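PDB 4YYF: beta-N-acetylhexosaminidase from Mycobacterium smegmatis, which probably hydrolyses terminal non-reducing N-acetyl-D-hexosamine residues from N-acetyl-beta-D-hexosaminides, as a glycoside hydrolase of family 3. Local coordinates for residues D43-L48 with R333-L338; R124-T129 with D133-I138; D160-D163 with V169-D172; A307-L312 with S340-Q345. The protein carries 1 engineered substitution. One frame throughout, in Å; residues are numbered along the deposited sequence.

Overall arrangement
All four contacts belong to one TIM-barrel domain, in which helices surround a curled sheet of largely parallel strands. Contacts 1 and 4 cluster: their centres are about 8 Å apart, contact 1 uses helix 327-340 and contact 4 the turn that leaves it, and a salt bridge and a backbone hydrogen bond join them. Contacts 2 and 3 are neighbours on the other flank, with centres about 16 Å apart and helix 123-129 against the loop of contact 3. Contacts 1 and 2 are about 41 Å apart, centre to centre. Contact 1 brings the domain's ends together; the local contacts 2 and 3 fall in series between its segments, which alternate with those of contact 4.

Contact 1: D43-L48 with R333-L338; sequences DKLAQL and RLEQAL
Glu335 OE1 forms a salt bridge with Arg42 NH1, just ahead of segment 43-48, while the aliphatic part of the same side chain leans on Leu45, whose CD1 lies 3.7 Å from Glu335 CG. A polar anchor and an apolar contact thus work through one residue. The rest is leucine packing. Leu45 carries it: its CD1 also reaches Leu334 CB at 3.7 Å and Leu338 CD1 at 4.0 Å, so one methyl meets two neighbouring residues, Leu334 and Glu335, and Leu338 one turn on. Its CD2 lies 4.1 Å from Leu334 CB, which brings both branches of Leu45 over that residue, and the two leucines lie alongside, pointing opposite ways. With chi1 at -66°, CG of Leu45 stands opposite its own carbonyl carbon and the fork projects at the partner helix. Leu331, one turn before Leu334, extends the apolar patch around Leu45. Helix 41-46 leads into strand 49-52, and helix 327-340 follows strand 319-321. These two strands pair in parallel, so the helices pack outside the point where the first and last strands meet, as in a closed TIM barrel.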
loop_
_atom_site.group_PDB
_atom_site.type_symbol
_atom_site.label_atom_id
_atom_site.label_comp_id
_atom_site.label_asym_id
_atom_site.label_seq_id
_atom_site.Cartn_x
_atom_site.Cartn_y
_atom_site.Cartn_z
ATOM N N ASP A 43 -10.451 -18.457 -2.002
ATOM C CA ASP A 43 -9.549 -17.842 -2.985
ATOM C C ASP A 43 -9.894 -16.379 -3.259
ATOM O O ASP A 43 -9.006 -15.574 -3.575
ATOM C CB ASP A 43 -9.519 -18.648 -4.288
ATOM C CG ASP A 43 -8.909 -20.027 -4.104
ATOM O OD1 ASP A 43 -8.276 -20.274 -3.053
ATOM O OD2 ASP A 43 -9.067 -20.866 -5.013
ATOM N N LYS A 44 -11.179 -16.038 -3.155
ATOM C CA LYS A 44 -11.585 -14.637 -3.211
ATOM C C LYS A 44 -10.962 -13.892 -2.054
ATOM O O LYS A 44 -10.469 -12.788 -2.228
ATOM C CB LYS A 44 -13.097 -14.487 -3.112
ATOM C CG LYS A 44 -13.875 -15.023 -4.286
ATOM C CD LYS A 44 -15.347 -14.728 -4.078
ATOM C CE LYS A 44 -16.155 -14.994 -5.332
ATOM N NZ LYS A 44 -17.564 -14.513 -5.162
ATOM N N LEU A 45 -11.004 -14.492 -0.865
ATOM C CA LEU A 45 -10.413 -13.867 0.329
ATOM C C LEU A 45 -8.897 -13.730 0.219
ATOM O O LEU A 45 -8.324 -12.688 0.594
ATOM C CB LEU A 45 -10.790 -14.636 1.608
ATOM C CG LEU A 45 -12.288 -14.592 1.952
ATOM C CD1 LEU A 45 -12.654 -15.590 3.047
ATOM C CD2 LEU A 45 -12.663 -13.179 2.369
ATOM N N ALA A 46 -8.238 -14.758 -0.314
ATOM C CA ALA A 46 -6.780 -14.701 -0.436
ATOM C C ALA A 46 -6.346 -13.604 -1.405
ATOM O O ALA A 46 -5.245 -13.057 -1.296
ATOM C CB ALA A 46 -6.206 -16.069 -0.860
ATOM N N GLN A 47 -7.216 -13.262 -2.351
ATOM C CA GLN A 47 -6.884 -12.217 -3.308
ATOM C C GLN A 47 -6.803 -10.831 -2.648
ATOM O O GLN A 47 -6.241 -9.891 -3.216
ATOM C CB GLN A 47 -7.907 -12.237 -4.452
ATOM C CG GLN A 47 -7.627 -11.250 -5.555
ATOM C CD GLN A 47 -6.294 -11.479 -6.240
ATOM O OE1 GLN A 47 -5.606 -10.508 -6.612
ATOM N NE2 GLN A 47 -5.922 -12.763 -6.430
ATOM N N LEU A 48 -7.347 -10.713 -1.440
ATOM C CA LEU A 48 -7.373 -9.438 -0.722
ATOM C C LEU A 48 -6.163 -9.252 0.200
ATOM O O LEU A 48 -6.112 -8.285 0.969
ATOM C CB LEU A 48 -8.653 -9.335 0.121
ATOM C CG LEU A 48 -9.950 -9.627 -0.628
ATOM C CD1 LEU A 48 -11.177 -9.425 0.264
ATOM C CD2 LEU A 48 -10.050 -8.781 -1.902
ATOM N N ARG A 333 -10.081 -17.181 9.678
ATOM C CA ARG A 333 -10.847 -16.189 10.426
ATOM C C ARG A 333 -11.772 -15.411 9.483
ATOM O O ARG A 333 -12.885 -15.032 9.851
ATOM C CB ARG A 333 -9.895 -15.233 11.164
ATOM C CG ARG A 333 -10.582 -14.140 11.996
ATOM C CD ARG A 333 -11.347 -14.729 13.184
ATOM N NE ARG A 333 -12.025 -13.712 14.002
ATOM C CZ ARG A 333 -13.305 -13.367 13.872
ATOM N NH1 ARG A 333 -14.060 -13.952 12.952
ATOM N NH2 ARG A 333 -13.837 -12.437 14.662
ATOM N N LEU A 334 -11.313 -15.178 8.257
ATOM C CA LEU A 334 -12.115 -14.420 7.307
ATOM C C LEU A 334 -13.349 -15.202 6.862
ATOM O O LEU A 334 -14.430 -14.632 6.727
ATOM C CB LEU A 334 -11.275 -13.980 6.110
ATOM C CG LEU A 334 -10.223 -12.923 6.456
ATOM C CD1 LEU A 334 -9.424 -12.523 5.215
ATOM C CD2 LEU A 334 -10.903 -11.705 7.069
ATOM N N GLU A 335 -13.189 -16.504 6.647
ATOM C CA GLU A 335 -14.326 -17.367 6.351
ATOM C C GLU A 335 -15.350 -17.387 7.491
ATOM O O GLU A 335 -16.558 -17.356 7.253
ATOM C CB GLU A 335 -13.852 -18.786 6.023
ATOM C CG GLU A 335 -13.034 -18.887 4.752
ATOM C CD GLU A 335 -12.992 -20.307 4.192
ATOM O OE1 GLU A 335 -11.911 -20.940 4.234
ATOM O OE2 GLU A 335 -14.041 -20.790 3.702
ATOM N N GLN A 336 -14.870 -17.420 8.727
ATOM C CA GLN A 336 -15.769 -17.376 9.879
ATOM C C GLN A 336 -16.525 -16.047 9.950
ATOM O O GLN A 336 -17.707 -16.012 10.304
ATOM C CB GLN A 336 -14.992 -17.617 11.177
ATOM C CG GLN A 336 -14.367 -18.999 11.286
ATOM C CD GLN A 336 -13.307 -19.068 12.375
ATOM O OE1 GLN A 336 -13.228 -18.186 13.235
ATOM N NE2 GLN A 336 -12.478 -20.111 12.335
ATOM N N ALA A 337 -15.844 -14.957 9.610
ATOM C CA ALA A 337 -16.478 -13.644 9.635
ATOM C C ALA A 337 -17.589 -13.553 8.590
ATOM O O ALA A 337 -18.620 -12.913 8.823
ATOM C CB ALA A 337 -15.464 -12.561 9.416
ATOM N N LEU A 338 -17.365 -14.187 7.441
ATOM C CA LEU A 338 -18.369 -14.256 6.388
ATOM C C LEU A 338 -19.593 -14.964 6.924
ATOM O O LEU A 338 -20.721 -14.488 6.768
ATOM C CB LEU A 338 -17.825 -15.008 5.166
ATOM C CG LEU A 338 -16.976 -14.194 4.196
ATOM C CD1 LEU A 338 -16.575 -15.022 2.982
ATOM C CD2 LEU A 338 -17.740 -12.940 3.767
#

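Contact 2: R124-T129 with D133-I138; sequences RELART and DEVYGI
Leu126 presses its base against Val135 and its tip against Ile138, and this is the close-packed half of the contact. Leu126 CB lies 4.1 Å from Val135 CG2, the methyl that stands opposite the carbonyl carbon of its own residue, and Leu126 CD2 meets Ile138 CD1 at 3.9 Å. The Leu126 and Ile138 chains run slantwise to one another, end against end. Tyr185 and Tyr189 of helix 179-196 pack on Val135 as well. These are two consecutive helices joined by a short turn and splayed from antiparallel: the axes of the two short segments approach to 10.1 Å with their directions 137° apart, and helix 132-148 then leads into barrel strand 153-154. Toward solvent the contact loosens and water takes over. One water donates to Thr129 O at 3.0 Å and to Glu134 OE1 at 2.7 Å, spanning two oxygens that are themselves 4.4 Å apart. Glu134 OE1 is gripped a second time by the backbone N of Thr131, just before helix 132-148. The end of helix 123-129 is tied back by Thr129 OG1, which donates to Glu125 O at 2.8 Å from above the carbonyl plane, 37° out of it.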
loop_
_atom_site.group_PDB
_atom_site.type_symbol
_atom_site.label_atom_id
_atom_site.label_comp_id
_atom_site.label_asym_id
_atom_site.label_seq_id
_atom_site.Cartn_x
_atom_site.Cartn_y
_atom_site.Cartn_z
ATOM N N ARG A 124 12.882 14.423 -0.167
ATOM C CA ARG A 124 13.143 15.802 0.222
ATOM C C ARG A 124 14.305 16.411 -0.569
ATOM O O ARG A 124 14.241 17.565 -1.007
ATOM C CB ARG A 124 13.435 15.875 1.721
ATOM C CG ARG A 124 13.875 17.251 2.185
ATOM C CD ARG A 124 14.088 17.256 3.677
ATOM N NE ARG A 124 12.819 17.208 4.401
ATOM C CZ ARG A 124 12.721 17.024 5.714
ATOM N NH1 ARG A 124 13.812 16.836 6.438
ATOM N NH2 ARG A 124 11.530 17.015 6.297
ATOM N N GLU A 125 15.367 15.635 -0.749
ATOM C CA GLU A 125 16.516 16.107 -1.510
ATOM C C GLU A 125 16.160 16.292 -2.994
ATOM O O GLU A 125 16.640 17.216 -3.652
ATOM C CB GLU A 125 17.703 15.152 -1.331
ATOM C CG GLU A 125 19.031 15.661 -1.900
ATOM C CD GLU A 125 19.676 16.789 -1.078
ATOM O OE1 GLU A 125 18.992 17.419 -0.233
ATOM O OE2 GLU A 125 20.887 17.051 -1.285
ATOM N N LEU A 126 15.308 15.426 -3.519
ATOM C CA LEU A 126 14.866 15.582 -4.908
ATOM C C LEU A 126 14.145 16.911 -5.088
ATOM O O LEU A 126 14.389 17.644 -6.053
ATOM C CB LEU A 126 13.944 14.441 -5.304
ATOM C CG LEU A 126 14.588 13.070 -5.507
ATOM C CD1 LEU A 126 13.524 12.071 -5.963
ATOM C CD2 LEU A 126 15.717 13.163 -6.541
ATOM N N ALA A 127 13.274 17.238 -4.143
ATOM C CA ALA A 127 12.489 18.460 -4.262
ATOM C C ALA A 127 13.394 19.685 -4.166
ATOM O O ALA A 127 13.083 20.739 -4.719
ATOM C CB ALA A 127 11.394 18.498 -3.219
ATOM N N ARG A 128 14.527 19.540 -3.485
ATOM C CA ARG A 128 15.429 20.668 -3.274
ATOM C C ARG A 128 16.398 20.887 -4.421
ATOM O O ARG A 128 16.909 21.983 -4.598
ATOM C CB ARG A 128 16.226 20.480 -1.981
ATOM C CG ARG A 128 15.370 20.529 -0.744
ATOM C CD ARG A 128 16.161 20.303 0.535
ATOM N NE ARG A 128 15.384 20.766 1.682
ATOM C CZ ARG A 128 15.701 20.543 2.953
ATOM N NH1 ARG A 128 14.922 21.016 3.918
ATOM N NH2 ARG A 128 16.787 19.844 3.255
ATOM N N THR A 129 16.674 19.840 -5.186
ATOM C CA THR A 129 17.773 19.900 -6.155
ATOM C C THR A 129 17.340 19.647 -7.598
ATOM O O THR A 129 18.134 19.824 -8.520
ATOM C CB THR A 129 18.887 18.889 -5.801
ATOM O OG1 THR A 129 18.348 17.560 -5.814
ATOM C CG2 THR A 129 19.478 19.186 -4.425
ATOM N N ASP A 133 9.971 18.065 -13.565
ATOM C CA ASP A 133 10.139 17.271 -14.788
ATOM C C ASP A 133 11.292 16.287 -14.655
ATOM O O ASP A 133 11.237 15.169 -15.185
ATOM C CB ASP A 133 10.365 18.164 -16.011
ATOM C CG ASP A 133 9.111 18.915 -16.427
ATOM O OD1 ASP A 133 8.003 18.495 -16.027
ATOM O OD2 ASP A 133 9.238 19.924 -17.158
ATOM N N GLU A 134 12.343 16.713 -13.958
ATOM C CA GLU A 134 13.475 15.832 -13.672
ATOM C C GLU A 134 13.067 14.676 -12.766
ATOM O O GLU A 134 13.524 13.538 -12.952
ATOM C CB GLU A 134 14.629 16.624 -13.044
ATOM C CG GLU A 134 15.345 17.519 -14.033
ATOM C CD GLU A 134 16.431 18.355 -13.398
ATOM O OE1 GLU A 134 16.189 18.945 -12.329
ATOM O OE2 GLU A 134 17.533 18.423 -13.971
ATOM N N VAL A 135 12.209 14.959 -11.787
ATOM C CA VAL A 135 11.736 13.909 -10.877
ATOM C C VAL A 135 10.870 12.907 -11.643
ATOM O O VAL A 135 10.957 11.694 -11.413
ATOM C CB VAL A 135 10.990 14.500 -9.633
ATOM C CG1 VAL A 135 10.326 13.400 -8.815
ATOM C CG2 VAL A 135 11.966 15.276 -8.747
ATOM N N TYR A 136 10.064 13.406 -12.579
ATOM C CA TYR A 136 9.288 12.518 -13.442
ATOM C C TYR A 136 10.217 11.522 -14.147
ATOM O O TYR A 136 9.967 10.314 -14.137
ATOM C CB TYR A 136 8.470 13.304 -14.479
ATOM C CG TYR A 136 7.918 12.406 -15.568
ATOM C CD1 TYR A 136 6.778 11.644 -15.352
ATOM C CD2 TYR A 136 8.546 12.312 -16.806
ATOM C CE1 TYR A 136 6.275 10.807 -16.344
ATOM C CE2 TYR A 136 8.058 11.476 -17.803
ATOM C CZ TYR A 136 6.926 10.727 -17.565
ATOM O OH TYR A 136 6.437 9.900 -18.553
ATOM N N GLY A 137 11.286 12.040 -14.740
ATOM C CA GLY A 137 12.245 11.218 -15.466
ATOM C C GLY A 137 12.956 10.214 -14.576
ATOM O O GLY A 137 13.220 9.085 -14.986
ATOM N N ILE A 138 13.279 10.623 -13.354
ATOM C CA ILE A 138 13.918 9.714 -12.411
ATOM C C ILE A 138 12.980 8.555 -12.057
ATOM O O ILE A 138 13.392 7.387 -12.054
ATOM C CB ILE A 138 14.345 10.454 -11.141
ATOM C CG1 ILE A 138 15.526 11.376 -11.449
ATOM C CG2 ILE A 138 14.723 9.465 -10.056
ATOM C CD1 ILE A 138 15.904 12.304 -10.294
HETATM O O HOH W 1 17.728 20.870 -11.336
#

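Contact 3: D160-D163 with V169-D172; sequences DVTD and VIGD
Ile170 and Asp160 meet in van der Waals contact, their side chains running nearly perpendicular: Ile170 CD1 comes to 3.3 Å from Asp160 OD2, a methyl against a carboxylate oxygen, while the apolar share falls to Ile170 CG2, which rests 3.8 Å from Asp160 CB. The isoleucine is folded, with chi1 -57° and chi2 -54°, which swings CD1 over to the carboxylate. The methyl of Thr162 packs on the same isoleucine, CG2 sitting 4.1 Å from Ile170 CG2, and lies over the peptide atoms of Gly171, with Thr162 CG2 3.7 Å from the Gly171 carbonyl O and 4.0 Å from its N. Gly171 has positive phi.

The polar ends of Asp160 and Thr162 are bonded outside the two segments. Asp160 uses both carboxylate oxygens, OD2 with His204 ND1 and OD1 with the backbone N of His208, while its carbonyl O bonds Ser174 OG. Thr162 OG1, opposite its backbone N, bonds Gly209 O and Ala164 N, which leaves the methyl turned to segment 169-172. His204, His208 and Gly209 fit the Lys-His-Phe-Pro-Gly-His-Gly sequence familiar from NagZ-type members of family 3, and an acetate, probably from the crystallisation liquor, lies about 4 Å from the side chain of Ile170.

The chemistry is thus divided: each of Asp160 and Thr162 is fixed by polar atoms to the histidine-rich segment, and offers carbon, or a carboxylate flank, to Ile170 and Gly171, so that the two loop segments are tied to the end of strand 199-205 and the loop after it.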
loop_
_atom_site.group_PDB
_atom_site.type_symbol
_atom_site.label_atom_id
_atom_site.label_comp_id
_atom_site.label_asym_id
_atom_site.label_seq_id
_atom_site.Cartn_x
_atom_site.Cartn_y
_atom_site.Cartn_z
ATOM N N ASP A 160 2.750 12.443 2.398
ATOM C CA ASP A 160 2.831 13.089 3.702
ATOM C C ASP A 160 3.554 14.425 3.613
ATOM O O ASP A 160 4.516 14.584 2.855
ATOM C CB ASP A 160 3.559 12.196 4.710
ATOM C CG ASP A 160 2.853 10.880 4.948
ATOM O OD1 ASP A 160 1.599 10.855 4.945
ATOM O OD2 ASP A 160 3.558 9.857 5.131
ATOM N N VAL A 161 3.075 15.384 4.399
ATOM C CA VAL A 161 3.598 16.738 4.406
ATOM C C VAL A 161 4.251 16.949 5.763
ATOM O O VAL A 161 3.609 16.735 6.787
ATOM C CB VAL A 161 2.431 17.735 4.246
ATOM C CG1 VAL A 161 2.921 19.155 4.318
ATOM C CG2 VAL A 161 1.688 17.464 2.929
ATOM N N THR A 162 5.522 17.352 5.790
ATOM C CA THR A 162 6.200 17.531 7.072
ATOM C C THR A 162 7.451 18.385 6.972
ATOM O O THR A 162 8.050 18.525 5.901
ATOM C CB THR A 162 6.617 16.171 7.694
ATOM O OG1 THR A 162 6.987 16.361 9.065
ATOM C CG2 THR A 162 7.803 15.592 6.962
ATOM N N ASP A 163 7.848 18.931 8.114
ATOM C CA ASP A 163 9.114 19.648 8.240
ATOM C C ASP A 163 10.028 18.982 9.271
ATOM O O ASP A 163 11.028 19.571 9.700
ATOM C CB ASP A 163 8.860 21.101 8.644
ATOM C CG ASP A 163 7.985 21.213 9.877
ATOM O OD1 ASP A 163 7.779 20.194 10.575
ATOM O OD2 ASP A 163 7.500 22.328 10.158
ATOM N N VAL A 169 10.451 9.236 11.337
ATOM C CA VAL A 169 9.591 8.242 10.681
ATOM C C VAL A 169 9.210 8.628 9.240
ATOM O O VAL A 169 9.359 7.827 8.309
ATOM C CB VAL A 169 8.342 7.883 11.542
ATOM C CG1 VAL A 169 7.540 9.129 11.911
ATOM C CG2 VAL A 169 7.468 6.850 10.830
ATOM N N ILE A 170 8.749 9.860 9.050
ATOM C CA ILE A 170 8.526 10.369 7.700
ATOM C C ILE A 170 9.766 11.168 7.298
ATOM O O ILE A 170 10.568 10.700 6.488
ATOM C CB ILE A 170 7.239 11.218 7.600
ATOM C CG1 ILE A 170 6.029 10.396 8.049
ATOM C CG2 ILE A 170 7.023 11.688 6.170
ATOM C CD1 ILE A 170 5.895 9.062 7.309
ATOM N N GLY A 171 9.944 12.352 7.885
ATOM C CA GLY A 171 11.169 13.113 7.675
ATOM C C GLY A 171 11.505 13.303 6.202
ATOM O O GLY A 171 10.643 13.712 5.423
ATOM N N ASP A 172 12.738 12.983 5.803
ATOM C CA ASP A 172 13.152 13.212 4.409
ATOM C C ASP A 172 12.444 12.330 3.368
ATOM O O ASP A 172 12.701 12.449 2.156
ATOM C CB ASP A 172 14.687 13.162 4.252
ATOM C CG ASP A 172 15.278 11.773 4.473
ATOM O OD1 ASP A 172 14.531 10.772 4.547
ATOM O OD2 ASP A 172 16.526 11.688 4.553
#

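Contact 4: A307-L312 with S340-Q345; sequences AVLRAL and SGELNQ
Leu343 and Leu309 bury about 66 and 65 Å² of surface here, and they do it side by side with their ends heading in contrary senses, Leu309 CD1 lying 4.1 Å from Leu343 CB. The first torsion of Leu309 (chi1 176°) places CG opposite the backbone N and brings its branched end close to the loop, though the side chain does not start out in that direction. The farther branch of Leu343 reaches on to Leu312, where CD1 lies 4.2 Å from Leu312 CB and 4.1 Å from Leu312 O. Ala337, on the preceding helix, touches both Leu309 and Leu343, so helices 304-314 and 327-340 and the loop share one apolar seam.

Segment 340-345 links helix 327-340 to helix 345-357 in the outer helical layer of the TIM-barrel domain. Gly341 leaves the helix with positive phi, and Asn344 is the N-cap of the next helix, its OD1 accepting from Gly346 N. Ser340 OG, at the end of the first helix, accepts from Glu342 N at 3.3 Å, an ST turn across Gly341.

Glu342 contributes about as much as Leu312. Its chain lies square across Leu309, and OE2 is 3.8 Å from Leu309 CD2. Both oxygens are occupied. OE1 receives Ser340 OG at 2.7 Å on its anti lone pair, a hydroxyl that also has Ala337 O as a partner, and OE2 makes a salt bridge with Arg333 NH2, which would be expected to balance the charge of a carboxylate resting against leucine. The backbone O of Glu342 bonds Gln313 NE2, a polar tie between the loop and helix 304-314.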
loop_
_atom_site.group_PDB
_atom_site.type_symbol
_atom_site.label_atom_id
_atom_site.label_comp_id
_atom_site.label_asym_id
_atom_site.label_seq_id
_atom_site.Cartn_x
_atom_site.Cartn_y
_atom_site.Cartn_z
ATOM N N ALA A 307 -6.737 -8.020 13.004
ATOM C CA ALA A 307 -6.407 -6.757 12.340
ATOM C C ALA A 307 -6.826 -6.771 10.878
ATOM O O ALA A 307 -7.350 -5.774 10.355
ATOM C CB ALA A 307 -4.914 -6.474 12.444
ATOM N N VAL A 308 -6.582 -7.895 10.214
ATOM C CA VAL A 308 -6.987 -8.045 8.811
ATOM C C VAL A 308 -8.501 -7.979 8.686
ATOM O O VAL A 308 -9.040 -7.266 7.831
ATOM C CB VAL A 308 -6.447 -9.355 8.219
ATOM C CG1 VAL A 308 -7.103 -9.655 6.865
ATOM C CG2 VAL A 308 -4.931 -9.264 8.085
ATOM N N LEU A 309 -9.194 -8.705 9.555
ATOM C CA LEU A 309 -10.654 -8.649 9.591
ATOM C C LEU A 309 -11.171 -7.216 9.783
ATOM O O LEU A 309 -12.046 -6.755 9.043
ATOM C CB LEU A 309 -11.194 -9.552 10.704
ATOM C CG LEU A 309 -12.714 -9.497 10.897
ATOM C CD1 LEU A 309 -13.423 -9.681 9.562
ATOM C CD2 LEU A 309 -13.213 -10.532 11.914
ATOM N N ARG A 310 -10.641 -6.518 10.782
ATOM C CA ARG A 310 -11.058 -5.145 11.040
ATOM C C ARG A 310 -10.795 -4.221 9.848
ATOM O O ARG A 310 -11.616 -3.357 9.535
ATOM C CB ARG A 310 -10.379 -4.607 12.304
ATOM C CG ARG A 310 -10.992 -5.145 13.595
ATOM C CD ARG A 310 -10.072 -4.947 14.781
ATOM N NE ARG A 310 -10.700 -5.426 16.015
ATOM C CZ ARG A 310 -11.561 -4.714 16.738
ATOM N NH1 ARG A 310 -11.883 -3.484 16.356
ATOM N NH2 ARG A 310 -12.099 -5.227 17.840
ATOM N N ALA A 311 -9.661 -4.408 9.180
ATOM C CA ALA A 311 -9.341 -3.586 8.018
ATOM C C ALA A 311 -10.349 -3.800 6.891
ATOM O O ALA A 311 -10.868 -2.839 6.335
ATOM C CB ALA A 311 -7.917 -3.849 7.525
ATOM N N LEU A 312 -10.626 -5.057 6.559
ATOM C CA LEU A 312 -11.559 -5.371 5.477
ATOM C C LEU A 312 -12.978 -4.969 5.839
ATOM O O LEU A 312 -13.754 -4.580 4.955
ATOM C CB LEU A 312 -11.500 -6.864 5.103
ATOM C CG LEU A 312 -10.122 -7.347 4.663
ATOM C CD1 LEU A 312 -10.142 -8.857 4.355
ATOM C CD2 LEU A 312 -9.615 -6.535 3.464
ATOM N N SER A 340 -20.453 -15.401 10.042
ATOM C CA SER A 340 -21.088 -14.727 11.178
ATOM C C SER A 340 -21.696 -13.383 10.769
ATOM O O SER A 340 -22.479 -12.796 11.521
ATOM C CB SER A 340 -20.078 -14.497 12.296
ATOM O OG SER A 340 -19.148 -13.503 11.903
ATOM N N GLY A 341 -21.320 -12.895 9.588
ATOM C CA GLY A 341 -21.777 -11.601 9.109
ATOM C C GLY A 341 -20.966 -10.446 9.652
ATOM O O GLY A 341 -21.371 -9.281 9.552
ATOM N N GLU A 342 -19.816 -10.768 10.235
ATOM C CA GLU A 342 -18.885 -9.741 10.665
ATOM C C GLU A 342 -18.313 -9.087 9.429
ATOM O O GLU A 342 -17.893 -7.928 9.458
ATOM C CB GLU A 342 -17.745 -10.362 11.460
ATOM C CG GLU A 342 -18.108 -10.780 12.858
ATOM C CD GLU A 342 -16.985 -11.573 13.483
ATOM O OE1 GLU A 342 -16.860 -12.776 13.163
ATOM O OE2 GLU A 342 -16.212 -10.977 14.260
ATOM N N LEU A 343 -18.262 -9.862 8.351
ATOM C CA LEU A 343 -17.714 -9.387 7.085
ATOM C C LEU A 343 -18.759 -9.634 6.010
ATOM O O LEU A 343 -19.184 -10.764 5.810
ATOM C CB LEU A 343 -16.425 -10.140 6.744
ATOM C CG LEU A 343 -15.743 -9.745 5.427
ATOM C CD1 LEU A 343 -15.412 -8.268 5.452
ATOM C CD2 LEU A 343 -14.484 -10.567 5.185
ATOM N N ASN A 344 -19.192 -8.579 5.332
ATOM C CA ASN A 344 -20.249 -8.724 4.344
ATOM C C ASN A 344 -19.706 -9.267 3.026
ATOM O O ASN A 344 -18.618 -8.882 2.601
ATOM C CB ASN A 344 -20.924 -7.377 4.101
ATOM C CG ASN A 344 -22.185 -7.500 3.273
ATOM O OD1 ASN A 344 -22.143 -7.441 2.040
ATOM N ND2 ASN A 344 -23.323 -7.674 3.948
ATOM N N GLN A 345 -20.471 -10.133 2.363
ATOM C CA GLN A 345 -20.063 -10.657 1.056
ATOM C C GLN A 345 -19.779 -9.533 0.048
ATOM O O GLN A 345 -18.880 -9.642 -0.788
ATOM C CB GLN A 345 -21.133 -11.611 0.508
ATOM C CG GLN A 345 -20.711 -12.352 -0.763
ATOM C CD GLN A 345 -19.414 -13.137 -0.592
ATOM O OE1 GLN A 345 -19.247 -13.885 0.375
ATOM N NE2 GLN A 345 -18.483 -12.960 -1.533
#